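Local coordinates for protein lysine cyclodeaminase (Streptomyces pristinaespiralis, PDB 5YU3) that uses bound NAD to convert L-lysine to L-pipecolic acid with loss of ammonia, and also recognises L-ornithine and L-2,4-diaminobutyric acid, at residues I28-G33 with M312-E317; A119-A124 with A305-L310; L219-V224 with L248-V253. All blocks are in the same frame, centred on the assembly; numbering follows the deposited sequence.

Contact 1 (I28-G33 with M312-E317); sequences IDRLTG and MEVFLE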
loop_
_atom_site.group_PDB
_atom_site.type_symbol
_atom_site.label_atom_id
_atom_site.label_comp_id
_atom_site.label_asym_id
_atom_site.label_seq_id
_atom_site.Cartn_x
_atom_site.Cartn_y
_atom_site.Cartn_z
ATOM N N ILE A 28 6.863 -17.909 16.317
ATOM C CA ILE A 28 7.386 -17.397 17.583
ATOM C C ILE A 28 8.911 -17.311 17.536
ATOM O O ILE A 28 9.502 -16.286 17.897
ATOM C CB ILE A 28 6.909 -18.268 18.759
ATOM C CG1 ILE A 28 5.410 -18.067 19.003
ATOM C CG2 ILE A 28 7.746 -17.966 20.024
ATOM C CD1 ILE A 28 4.796 -19.114 19.941
ATOM N N ASP A 29 9.573 -18.381 17.085
ATOM C CA ASP A 29 11.036 -18.389 17.070
ATOM C C ASP A 29 11.590 -17.335 16.114
ATOM O O ASP A 29 12.553 -16.629 16.442
ATOM C CB ASP A 29 11.562 -19.773 16.679
ATOM C CG ASP A 29 11.316 -20.828 17.758
ATOM O OD1 ASP A 29 11.080 -20.462 18.928
ATOM O OD2 ASP A 29 11.361 -22.030 17.432
ATOM N N ARG A 30 10.995 -17.215 14.929
ATOM C CA ARG A 30 11.501 -16.249 13.957
ATOM C C ARG A 30 11.269 -14.820 14.425
ATOM O O ARG A 30 12.132 -13.948 14.244
ATOM C CB ARG A 30 10.838 -16.487 12.603
ATOM C CG ARG A 30 11.098 -17.871 12.076
ATOM C CD ARG A 30 12.522 -17.991 11.592
ATOM N NE ARG A 30 12.590 -17.511 10.230
ATOM C CZ ARG A 30 12.451 -18.286 9.161
ATOM N NH1 ARG A 30 12.252 -19.594 9.297
ATOM N NH2 ARG A 30 12.512 -17.746 7.957
ATOM N N LEU A 31 10.101 -14.558 15.004
ATOM C CA LEU A 31 9.813 -13.237 15.546
ATOM C C LEU A 31 10.781 -12.879 16.671
ATOM O O LEU A 31 11.268 -11.744 16.744
ATOM C CB LEU A 31 8.368 -13.202 16.032
ATOM C CG LEU A 31 7.711 -11.857 16.290
ATOM C CD1 LEU A 31 8.102 -10.856 15.202
ATOM C CD2 LEU A 31 6.185 -12.027 16.364
ATOM N N THR A 32 11.078 -13.839 17.550
ATOM C CA THR A 32 12.030 -13.598 18.633
ATOM C C THR A 32 13.400 -13.205 18.092
ATOM O O THR A 32 14.000 -12.221 18.542
ATOM C CB THR A 32 12.139 -14.846 19.511
ATOM O OG1 THR A 32 10.864 -15.125 20.094
ATOM C CG2 THR A 32 13.162 -14.632 20.626
ATOM N N GLY A 33 13.913 -13.961 17.120
ATOM C CA GLY A 33 15.207 -13.629 16.550
ATOM C C GLY A 33 15.191 -12.304 15.814
ATOM O O GLY A 33 16.131 -11.508 15.925
ATOM N N MET A 312 5.514 -14.201 6.687
ATOM C CA MET A 312 5.452 -14.571 5.273
ATOM C C MET A 312 6.648 -15.426 4.886
ATOM O O MET A 312 6.501 -16.427 4.168
ATOM C CB MET A 312 5.375 -13.320 4.390
ATOM C CG MET A 312 5.329 -13.637 2.887
ATOM S SD MET A 312 4.568 -12.287 1.954
ATOM C CE MET A 312 4.457 -12.978 0.292
ATOM N N GLU A 313 7.836 -15.075 5.380
ATOM C CA GLU A 313 9.017 -15.880 5.075
ATOM C C GLU A 313 8.830 -17.318 5.540
ATOM O O GLU A 313 9.247 -18.259 4.857
ATOM C CB GLU A 313 10.255 -15.267 5.722
ATOM C CG GLU A 313 11.572 -15.876 5.269
ATOM C CD GLU A 313 11.906 -15.552 3.819
ATOM O OE1 GLU A 313 11.351 -14.570 3.275
ATOM O OE2 GLU A 313 12.735 -16.281 3.227
ATOM N N VAL A 314 8.203 -17.510 6.703
ATOM C CA VAL A 314 7.969 -18.866 7.192
ATOM C C VAL A 314 7.044 -19.624 6.245
ATOM O O VAL A 314 7.281 -20.798 5.927
ATOM C CB VAL A 314 7.403 -18.831 8.624
ATOM C CG1 VAL A 314 6.945 -20.230 9.032
ATOM C CG2 VAL A 314 8.459 -18.297 9.583
ATOM N N PHE A 315 5.980 -18.965 5.777
ATOM C CA PHE A 315 5.075 -19.592 4.820
ATOM C C PHE A 315 5.768 -19.874 3.489
ATOM O O PHE A 315 5.569 -20.938 2.895
ATOM C CB PHE A 315 3.850 -18.707 4.590
ATOM C CG PHE A 315 2.756 -18.926 5.591
ATOM C CD1 PHE A 315 1.836 -19.946 5.415
ATOM C CD2 PHE A 315 2.667 -18.134 6.723
ATOM C CE1 PHE A 315 0.822 -20.153 6.343
ATOM C CE2 PHE A 315 1.658 -18.340 7.660
ATOM C CZ PHE A 315 0.737 -19.356 7.466
ATOM N N LEU A 316 6.556 -18.923 2.983
ATOM C CA LEU A 316 7.191 -19.136 1.682
ATOM C C LEU A 316 8.231 -20.245 1.742
ATOM O O LEU A 316 8.412 -20.976 0.759
ATOM C CB LEU A 316 7.835 -17.842 1.185
ATOM C CG LEU A 316 6.870 -16.706 0.865
ATOM C CD1 LEU A 316 7.624 -15.541 0.239
ATOM C CD2 LEU A 316 5.729 -17.179 -0.035
ATOM N N GLU A 317 8.937 -20.379 2.870
ATOM C CA GLU A 317 9.877 -21.485 3.024
ATOM C C GLU A 317 9.158 -22.826 2.942
ATOM O O GLU A 317 9.600 -23.740 2.232
ATOM C CB GLU A 317 10.629 -21.357 4.351
ATOM C CG GLU A 317 11.677 -20.251 4.357
ATOM C CD GLU A 317 12.305 -20.052 5.722
ATOM O OE1 GLU A 317 11.997 -20.842 6.631
ATOM O OE2 GLU A 317 13.094 -19.096 5.881
#
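The guanidinium of Arg30 carries the methyl CG2 of Val314 over one face, 4.0 Å above its plane and near its centre, while its edge is given to the carboxylate of Glu317. That edge is the end formed by NH1 and NH2, and each nitrogen takes one oxygen. Arg30 NH1 donates to Glu317 OE1 over 3.0 Å in a fairly straight bond (164°), the oxygen lying in the guanidinium plane and being met on its syn side. The second bond, from Arg30 NH2 to Glu317 OE2, is modelled at 2.5 Å, too short to be taken at face value. The two flat groups are not coplanar but turned by 32°. Near the same edge, Arg30 NH2 lies 3.4 Å from Glu313 CG, whose carboxylate turns off to a salt bridge with Arg100. The pair joins helix 20-39 to helix 305-321, whose local axes approach to 10.8 Å and run at 133° to each other, part-way between perpendicular and antiparallel. Arginine suits this place because its chain, bent at chi2 and chi3, can lay CG against a valine and still present a flat, charged end. Arg30 CG sits 3.7 Å from Val314 CG2, and the branched valine, buried also against Leu23 and Arg26, offers that methyl to aliphatic chain and guanidinium alike. Replacing Arg30 by an alanine would probably leave the Glu317 carboxylate without its charged mate and take away the chain that packs against Val314 CG2. Glu317, on the exposed flank of its helix, reaches its partner through a chain extended beyond CG.

Contact 2 (A119-A124 with A305-L310); sequences ALRTGA and AFEDAL. With NAD (nicotinamide-adenine-dinucleotide), chain F; PRO (proline), chain G.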
loop_
_atom_site.group_PDB
_atom_site.type_symbol
_atom_site.label_atom_id
_atom_site.label_comp_id
_atom_site.label_asym_id
_atom_site.label_seq_id
_atom_site.Cartn_x
_atom_site.Cartn_y
_atom_site.Cartn_z
ATOM N N ALA A 119 -3.284 -13.468 12.198
ATOM C CA ALA A 119 -3.651 -14.091 13.468
ATOM C C ALA A 119 -2.463 -14.820 14.079
ATOM O O ALA A 119 -2.250 -14.765 15.295
ATOM C CB ALA A 119 -4.834 -15.045 13.262
ATOM N N LEU A 120 -1.664 -15.503 13.246
ATOM C CA LEU A 120 -0.508 -16.234 13.747
ATOM C C LEU A 120 0.531 -15.295 14.346
ATOM O O LEU A 120 1.010 -15.525 15.463
ATOM C CB LEU A 120 0.122 -17.065 12.624
ATOM C CG LEU A 120 -0.760 -18.215 12.129
ATOM C CD1 LEU A 120 -0.094 -18.940 10.947
ATOM C CD2 LEU A 120 -1.072 -19.199 13.249
ATOM N N ARG A 121 0.939 -14.256 13.601
ATOM C CA ARG A 121 2.040 -13.442 14.118
ATOM C C ARG A 121 1.593 -12.550 15.274
ATOM O O ARG A 121 2.437 -12.118 16.073
ATOM C CB ARG A 121 2.708 -12.624 12.988
ATOM C CG ARG A 121 1.826 -11.675 12.169
ATOM C CD ARG A 121 1.423 -10.435 12.976
ATOM N NE ARG A 121 1.379 -9.212 12.187
ATOM C CZ ARG A 121 0.755 -8.098 12.565
ATOM N NH1 ARG A 121 0.073 -8.058 13.718
ATOM N NH2 ARG A 121 0.799 -7.020 11.780
ATOM N N THR A 122 0.292 -12.279 15.381
ATOM C CA THR A 122 -0.218 -11.482 16.493
ATOM C C THR A 122 -0.236 -12.299 17.779
ATOM O O THR A 122 0.139 -11.794 18.848
ATOM C CB THR A 122 -1.612 -10.954 16.153
ATOM O OG1 THR A 122 -1.536 -10.217 14.927
ATOM C CG2 THR A 122 -2.142 -10.021 17.237
ATOM N N GLY A 123 -0.658 -13.564 17.691
ATOM C CA GLY A 123 -0.466 -14.468 18.814
ATOM C C GLY A 123 0.999 -14.638 19.159
ATOM O O GLY A 123 1.381 -14.612 20.333
ATOM N N ALA A 124 1.848 -14.803 18.137
ATOM C CA ALA A 124 3.266 -15.015 18.384
ATOM C C ALA A 124 3.888 -13.831 19.113
ATOM O O ALA A 124 4.710 -14.015 20.013
ATOM C CB ALA A 124 4.009 -15.267 17.069
ATOM N N ALA A 305 4.812 -4.101 10.169
ATOM C CA ALA A 305 4.973 -4.866 8.937
ATOM C C ALA A 305 6.130 -5.861 8.998
ATOM O O ALA A 305 6.084 -6.891 8.319
ATOM C CB ALA A 305 5.151 -3.898 7.764
ATOM N N PHE A 306 7.187 -5.568 9.767
ATOM C CA PHE A 306 8.276 -6.530 9.941
ATOM C C PHE A 306 7.748 -7.882 10.404
ATOM O O PHE A 306 8.246 -8.928 9.978
ATOM C CB PHE A 306 9.295 -5.988 10.948
ATOM C CG PHE A 306 10.486 -6.883 11.185
ATOM C CD1 PHE A 306 11.355 -7.204 10.157
ATOM C CD2 PHE A 306 10.753 -7.373 12.459
ATOM C CE1 PHE A 306 12.467 -8.010 10.387
ATOM C CE2 PHE A 306 11.858 -8.175 12.695
ATOM C CZ PHE A 306 12.719 -8.490 11.656
ATOM N N GLU A 307 6.747 -7.882 11.288
ATOM C CA GLU A 307 6.190 -9.150 11.753
ATOM C C GLU A 307 5.534 -9.905 10.608
ATOM O O GLU A 307 5.643 -11.132 10.521
ATOM C CB GLU A 307 5.179 -8.918 12.870
ATOM C CG GLU A 307 5.748 -8.150 14.070
ATOM C CD GLU A 307 4.689 -7.798 15.106
ATOM O OE1 GLU A 307 3.523 -7.581 14.727
ATOM O OE2 GLU A 307 5.031 -7.739 16.312
ATOM N N ASP A 308 4.850 -9.184 9.722
ATOM C CA ASP A 308 4.214 -9.819 8.572
ATOM C C ASP A 308 5.246 -10.344 7.583
ATOM O O ASP A 308 5.060 -11.419 6.998
ATOM C CB ASP A 308 3.273 -8.824 7.906
ATOM C CG ASP A 308 2.233 -8.313 8.862
ATOM O OD1 ASP A 308 1.416 -9.144 9.303
ATOM O OD2 ASP A 308 2.229 -7.101 9.189
ATOM N N ALA A 309 6.335 -9.597 7.375
ATOM C CA ALA A 309 7.398 -10.077 6.497
ATOM C C ALA A 309 8.028 -11.352 7.043
ATOM O O ALA A 309 8.357 -12.271 6.279
ATOM C CB ALA A 309 8.465 -8.992 6.316
ATOM N N LEU A 310 8.207 -11.428 8.363
ATOM C CA LEU A 310 8.821 -12.611 8.958
ATOM C C LEU A 310 7.893 -13.814 8.876
ATOM O O LEU A 310 8.334 -14.922 8.541
ATOM C CB LEU A 310 9.195 -12.342 10.416
ATOM C CG LEU A 310 10.408 -11.458 10.660
ATOM C CD1 LEU A 310 10.584 -11.292 12.157
ATOM C CD2 LEU A 310 11.654 -12.070 10.030
HETATM P PA NAD F . -13.184 -9.881 15.991
HETATM O O1A NAD F . -14.306 -9.052 15.449
HETATM O O2A NAD F . -12.984 -11.299 15.493
HETATM O O5B NAD F . -13.379 -10.007 17.583
HETATM C C5B NAD F . -13.508 -8.826 18.383
HETATM C C4B NAD F . -14.410 -9.195 19.552
HETATM O O4B NAD F . -14.439 -8.113 20.485
HETATM C C3B NAD F . -15.859 -9.409 19.105
HETATM O O3B NAD F . -16.289 -10.747 19.441
HETATM C C2B NAD F . -16.640 -8.364 19.884
HETATM O O2B NAD F . -17.926 -8.801 20.315
HETATM C C1B NAD F . -15.735 -8.127 21.072
HETATM N N9A NAD F . -15.927 -6.860 21.810
HETATM C C8A NAD F . -16.252 -5.640 21.322
HETATM N N7A NAD F . -16.308 -4.722 22.340
HETATM C C5A NAD F . -16.008 -5.378 23.486
HETATM C C6A NAD F . -15.886 -5.047 24.918
HETATM N N6A NAD F . -16.089 -3.783 25.359
HETATM N N1A NAD F . -15.538 -6.041 25.765
HETATM C C2A NAD F . -15.324 -7.311 25.372
HETATM N N3A NAD F . -15.432 -7.691 24.088
HETATM C C4A NAD F . -15.759 -6.783 23.127
HETATM O O3 NAD F . -11.816 -9.037 15.758
HETATM P PN NAD F . -10.314 -9.540 15.982
HETATM O O1N NAD F . -10.293 -10.485 17.161
HETATM O O2N NAD F . -9.766 -9.981 14.642
HETATM O O5D NAD F . -9.551 -8.169 16.356
HETATM C C5D NAD F . -9.713 -7.586 17.650
HETATM C C4D NAD F . -8.809 -6.357 17.754
HETATM O O4D NAD F . -7.450 -6.733 17.534
HETATM C C3D NAD F . -9.132 -5.322 16.690
HETATM O O3D NAD F . -8.963 -4.006 17.261
HETATM C C2D NAD F . -8.046 -5.534 15.659
HETATM O O2D NAD F . -7.837 -4.391 14.818
HETATM C C1D NAD F . -6.879 -5.840 16.575
HETATM N N1N NAD F . -5.736 -6.478 15.933
HETATM C C2N NAD F . -4.516 -6.192 16.409
HETATM C C3N NAD F . -3.379 -6.757 15.848
HETATM C C7N NAD F . -2.046 -6.419 16.428
HETATM O O7N NAD F . -1.030 -6.706 15.829
HETATM N N7N NAD F . -2.008 -5.838 17.639
HETATM C C4N NAD F . -3.505 -7.669 14.795
HETATM C C5N NAD F . -4.789 -7.966 14.344
HETATM C C6N NAD F . -5.902 -7.364 14.935
HETATM N N PRO G . -3.567 -3.744 13.245
HETATM C CA PRO G . -3.697 -4.986 12.312
HETATM C C PRO G . -2.295 -5.441 11.819
HETATM O O PRO G . -2.341 -6.191 10.827
HETATM C CB PRO G . -4.459 -4.567 11.375
HETATM C CG PRO G . -5.495 -3.595 12.145
HETATM C CD PRO G . -4.989 -3.356 13.313
HETATM O OXT PRO G . -1.189 -5.130 12.388
#
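Arg121 spreads its guanidinium under the carboxylate oxygen OE1 of Glu307, which stands 3.5 Å above the plane of the group and over its centre. No N-H points at that oxygen, so this long salt bridge works through charge alone. It belongs to a salt-bridge network in the active-site pocket of this ornithine cyclodeaminase/mu-crystallin family enzyme, where helix 115-133 meets helix 305-321 beside NAD and proline. Asp308 takes the guanidinium edge side-on: Arg121 NH2 gives Asp308 OD2 an almost linear bond of 3.0 Å (178°), whereas Arg121 NE reaches Asp308 OD1 from above the carboxylate plane at 2.9 Å. Lys77 also forms a salt bridge with Asp308 OD1 and hydrogen-bonds to the proline. Arginine fits here because its five N-H groups can serve several acceptors at once. Its CG occupies the crowded position between backbone N and carbonyl carbon (chi1 57°), and the chain then bends so that Arg121 NH2 donates a hydrogen bond of 2.8 Å to proline OXT. Arg121 NH1 makes a weak hydrogen bond to O7N of the nicotinamide and a hydrogen bond to Thr122 OG1. Thr122 OG1, also hydrogen-bonded to Thr118 O, lies 3.2 Å from NAD C4N.

Contact 3 (L219-V224 with L248-V253); sequences LPDTGV and LERAFV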
loop_
_atom_site.group_PDB
_atom_site.type_symbol
_atom_site.label_atom_id
_atom_site.label_comp_id
_atom_site.label_asym_id
_atom_site.label_seq_id
_atom_site.Cartn_x
_atom_site.Cartn_y
_atom_site.Cartn_z
ATOM N N LEU A 219 -11.413 -3.728 30.423
ATOM C CA LEU A 219 -11.031 -4.329 31.676
ATOM C C LEU A 219 -11.163 -3.252 32.743
ATOM O O LEU A 219 -10.674 -2.132 32.535
ATOM C CB LEU A 219 -9.581 -4.841 31.614
ATOM C CG LEU A 219 -9.008 -5.650 32.780
ATOM C CD1 LEU A 219 -9.561 -7.080 32.774
ATOM C CD2 LEU A 219 -7.484 -5.662 32.692
ATOM N N PRO A 220 -11.838 -3.517 33.857
ATOM C CA PRO A 220 -12.081 -2.460 34.845
ATOM C C PRO A 220 -10.862 -2.165 35.699
ATOM O O PRO A 220 -10.011 -3.026 35.939
ATOM C CB PRO A 220 -13.224 -3.029 35.689
ATOM C CG PRO A 220 -13.046 -4.612 35.471
ATOM C CD PRO A 220 -12.544 -4.784 34.275
ATOM N N ASP A 221 -10.793 -0.913 36.160
ATOM C CA ASP A 221 -9.733 -0.454 37.057
ATOM C C ASP A 221 -10.053 -0.965 38.453
ATOM O O ASP A 221 -10.713 -0.298 39.251
ATOM C CB ASP A 221 -9.624 1.067 37.038
ATOM C CG ASP A 221 -8.471 1.589 37.889
ATOM O OD1 ASP A 221 -7.675 0.777 38.422
ATOM O OD2 ASP A 221 -8.367 2.825 38.022
ATOM N N THR A 222 -9.593 -2.174 38.746
ATOM C CA THR A 222 -9.850 -2.783 40.043
ATOM C C THR A 222 -8.653 -3.657 40.410
ATOM O O THR A 222 -7.586 -3.577 39.789
ATOM C CB THR A 222 -11.178 -3.550 40.017
ATOM O OG1 THR A 222 -11.261 -4.395 41.171
ATOM C CG2 THR A 222 -11.287 -4.401 38.747
ATOM N N GLY A 223 -8.825 -4.479 41.441
ATOM C CA GLY A 223 -7.751 -5.317 41.928
ATOM C C GLY A 223 -7.250 -6.294 40.883
ATOM O O GLY A 223 -8.046 -6.959 40.214
ATOM N N VAL A 224 -5.930 -6.370 40.718
ATOM C CA VAL A 224 -5.296 -7.359 39.857
ATOM C C VAL A 224 -4.180 -8.022 40.652
ATOM O O VAL A 224 -3.727 -7.513 41.678
ATOM C CB VAL A 224 -4.736 -6.735 38.561
ATOM C CG1 VAL A 224 -5.864 -6.116 37.729
ATOM C CG2 VAL A 224 -3.687 -5.689 38.898
ATOM N N LEU A 248 -2.658 1.472 33.580
ATOM C CA LEU A 248 -1.524 1.777 32.710
ATOM C C LEU A 248 -0.449 2.569 33.448
ATOM O O LEU A 248 0.753 2.311 33.289
ATOM C CB LEU A 248 -2.025 2.569 31.504
ATOM C CG LEU A 248 -1.662 2.267 30.054
ATOM C CD1 LEU A 248 -1.614 0.779 29.747
ATOM C CD2 LEU A 248 -2.707 2.968 29.187
ATOM N N GLU A 249 -0.865 3.543 34.259
ATOM C CA GLU A 249 0.088 4.382 34.971
ATOM C C GLU A 249 0.864 3.607 36.024
ATOM O O GLU A 249 1.973 4.016 36.381
ATOM C CB GLU A 249 -0.641 5.572 35.601
ATOM C CG GLU A 249 -1.155 6.566 34.567
ATOM C CD GLU A 249 -1.956 7.709 35.181
ATOM O OE1 GLU A 249 -2.604 7.502 36.233
ATOM O OE2 GLU A 249 -1.945 8.816 34.599
ATOM N N ARG A 250 0.323 2.495 36.517
ATOM C CA ARG A 250 1.049 1.661 37.465
ATOM C C ARG A 250 1.883 0.576 36.797
ATOM O O ARG A 250 2.612 -0.136 37.494
ATOM C CB ARG A 250 0.076 0.997 38.446
ATOM C CG ARG A 250 -0.582 1.952 39.419
ATOM C CD ARG A 250 -1.362 1.182 40.480
ATOM N NE ARG A 250 -2.576 0.559 39.944
ATOM C CZ ARG A 250 -3.727 1.204 39.764
ATOM N NH1 ARG A 250 -3.823 2.491 40.073
ATOM N NH2 ARG A 250 -4.789 0.567 39.278
ATOM N N ALA A 251 1.788 0.423 35.480
ATOM C CA ALA A 251 2.399 -0.703 34.790
ATOM C C ALA A 251 3.760 -0.347 34.214
ATOM O O ALA A 251 4.047 0.819 33.915
ATOM C CB ALA A 251 1.503 -1.200 33.647
ATOM N N PHE A 252 4.590 -1.382 34.049
ATOM C CA PHE A 252 5.735 -1.338 33.148
ATOM C C PHE A 252 5.223 -1.591 31.735
ATOM O O PHE A 252 4.698 -2.674 31.463
ATOM C CB PHE A 252 6.758 -2.399 33.560
ATOM C CG PHE A 252 7.923 -2.555 32.598
ATOM C CD1 PHE A 252 8.991 -1.667 32.632
ATOM C CD2 PHE A 252 7.963 -3.608 31.697
ATOM C CE1 PHE A 252 10.064 -1.813 31.770
ATOM C CE2 PHE A 252 9.045 -3.764 30.819
ATOM C CZ PHE A 252 10.094 -2.868 30.864
ATOM N N VAL A 253 5.357 -0.607 30.844
ATOM C CA VAL A 253 4.724 -0.650 29.523
ATOM C C VAL A 253 5.797 -0.746 28.442
ATOM O O VAL A 253 6.605 0.176 28.275
ATOM C CB VAL A 253 3.837 0.577 29.289
ATOM C CG1 VAL A 253 3.203 0.503 27.918
ATOM C CG2 VAL A 253 2.775 0.679 30.371
HETATM O O HOH W 1 -6.428 4.133 39.678
#
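Asp221 and Arg250 are joined by a salt bridge in which Arg250 NH2 donates to Asp221 OD1 over 3.0 Å. The oxygen lies in the plane of the guanidinium and is met on the syn side of the carboxylate, but the N-H bends away from the direct line (141°). A water closes the other half of the pair: it donates to Asp221 OD2 at 2.9 Å and accepts from Arg250 NH1 at 3.1 Å. The carboxylate and guanidinium therefore meet edge to edge, their planes only 22° apart, with one direct link and one bridged by solvent. The side chains themselves cross at about a right angle. Such a hydrated ion pair suits two exposed residues, since each charge is partly met by water. Arginine has the length for the task: Asp221 CA and Arg250 CA are 11.0 Å apart, and the short aspartate covers little of that distance. With CG of Asp221 anti to its backbone N (chi1 -176°), the carboxylate swings out to meet the guanidinium. Arg250 also touches a crystal neighbour, which may influence its pose. An inverse gamma turn is centred on Asp221, which also packs on Pro244. Farther from the charged pair the packing is apolar: Leu219 and Val224 rest on Ala199 of helix 195-201, and Leu248 on Leu243. In strand 252-255, Phe252 is hydrogen-bonded through its backbone to Leu296 and Val298. The salt bridge thus spans from the loop between strands 204-207 and 229-232 to the turn entering edge strand 252-255 of the parallel sheet in the Rossmann-type, NAD-binding part of the enzyme.

Contacts 1 and 2 share helix 305-321 and touch, with centres about 8 Å apart: Phe315 packs on Leu120 and Ile28 on Ala124, so helices 20-39, 115-133 and 305-321 pack against one another. Contact 3 lies apart on the surface, its centre about 26 Å from that of contact 2 and about 32 Å from that of contact 1. All three turn on an arginine and an acidic partner, yet burial sets the chemistry. In buried contact 2 protein and ligand groups surround the guanidinium; in partly buried contact 1 a methyl covers one face; in contact 3 water completes the pairing.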